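PDB 5WHM: IclR family transcriptional regulator, which probably binds DNA through a helix-turn-helix domain and acts as an IclR-type transcriptional repressor controlling gene expression in Brucella abortus. Local coordinates for residues Pro5-Thr9 / Pro10-Gly14. Numbering follows the deposited sequence.
Sequences PTMLT and PLEAG
Glu12 OE1 is gripped twice: the hydroxyl OG1 of Thr9 donates to it over 2.9 Å, meeting the lone pair directed away from OE2, and a water donates to it over 3.0 Å. That same water accepts the backbone N-H of Thr9 at 3.1 Å (Thr9 N to water O), so the carboxylate is tied to both the side chain and the main chain of one residue. The first torsions bring the two groups together, since Thr9 OG1 (chi1 59°) and Glu12 CG (chi1 69°) are each flanked by the N and C of their own backbone, and the side chains then meet nearly at right angles. The backbone between them forms a type I beta turn, Thr9 to Glu12, closed by the bond from Glu12 N to Thr9 O (3.1 Å); this turn lies in the N-terminal arm leading to helix 15-18. The selenomethionine Met7 brings CE to 3.7 Å from Pro10 CA, while its SE lies 4.1 Å from Pro10 CB. Pro10 also packs on Glu31 of helix 24-33 and on Leu69 of the second subunit, whose Arg68 touches Met7. Leu8, whose CB points away from 10-14, rests on Phe173 and His177 of helix 168-181.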
# COMPACT_ATOMS: atom_id res chain seq x y z
N PRO C 5 21.67 -3.65 -10.81
CA PRO C 5 20.60 -4.44 -10.17
C PRO C 5 20.20 -3.87 -8.81
O PRO C 5 21.03 -3.36 -8.06
CB PRO C 5 21.21 -5.84 -10.05
CG PRO C 5 22.68 -5.66 -10.20
CD PRO C 5 22.84 -4.49 -11.13
N THR C 6 18.91 -3.96 -8.51
CA THR C 6 18.39 -3.44 -7.24
C THR C 6 19.13 -4.08 -6.07
O THR C 6 19.36 -5.30 -6.05
CB THR C 6 16.88 -3.69 -7.14
OG1 THR C 6 16.24 -3.19 -8.31
CG2 THR C 6 16.27 -3.01 -5.91
N MSE C 7 19.54 -3.25 -5.11
CA MSE C 7 20.29 -3.77 -3.97
C MSE C 7 19.47 -4.70 -3.07
O MSE C 7 18.34 -4.38 -2.66
CB MSE C 7 20.83 -2.62 -3.11
CG MSE C 7 21.51 -1.51 -3.88
SE MSE C 7 22.10 -0.13 -2.62
CE MSE C 7 23.64 -1.11 -1.94
N LEU C 8 20.06 -5.84 -2.72
CA LEU C 8 19.50 -6.77 -1.76
C LEU C 8 19.96 -6.49 -0.34
O LEU C 8 19.25 -6.82 0.62
CB LEU C 8 19.90 -8.21 -2.11
CG LEU C 8 19.54 -8.69 -3.52
CD1 LEU C 8 20.05 -10.11 -3.74
CD2 LEU C 8 18.05 -8.63 -3.75
N THR C 9 21.15 -5.91 -0.18
CA THR C 9 21.74 -5.63 1.14
C THR C 9 22.24 -4.19 1.18
O THR C 9 23.45 -3.93 1.19
CB THR C 9 22.89 -6.59 1.42
OG1 THR C 9 23.88 -6.44 0.40
CG2 THR C 9 22.39 -8.03 1.44
N PRO C 10 21.32 -3.22 1.21
CA PRO C 10 21.74 -1.81 1.10
C PRO C 10 22.52 -1.29 2.30
O PRO C 10 23.11 -0.21 2.20
CB PRO C 10 20.41 -1.06 0.95
CG PRO C 10 19.39 -1.95 1.54
CD PRO C 10 19.86 -3.35 1.33
N LEU C 11 22.56 -2.01 3.42
CA LEU C 11 23.31 -1.51 4.56
C LEU C 11 24.73 -2.07 4.58
O LEU C 11 25.49 -1.79 5.51
CB LEU C 11 22.57 -1.82 5.87
CG LEU C 11 21.18 -1.13 6.06
CD1 LEU C 11 20.83 -0.99 7.53
CD2 LEU C 11 21.08 0.22 5.36
N GLU C 12 25.11 -2.82 3.54
CA GLU C 12 26.46 -3.36 3.36
C GLU C 12 27.55 -2.29 3.47
O GLU C 12 27.27 -1.09 3.40
CB GLU C 12 26.57 -4.03 1.99
CG GLU C 12 26.51 -3.02 0.84
CD GLU C 12 26.60 -3.69 -0.53
OE1 GLU C 12 25.90 -4.71 -0.74
OE2 GLU C 12 27.36 -3.20 -1.40
N ALA C 13 28.79 -2.74 3.61
CA ALA C 13 29.91 -1.82 3.80
C ALA C 13 30.21 -1.04 2.53
O ALA C 13 30.18 -1.58 1.42
CB ALA C 13 31.15 -2.58 4.26
N GLY C 14 30.46 0.26 2.70
CA GLY C 14 31.09 1.07 1.67
C GLY C 14 30.25 1.42 0.46
O GLY C 14 30.80 1.57 -0.64
O HOH W 1 23.27 -4.86 -2.16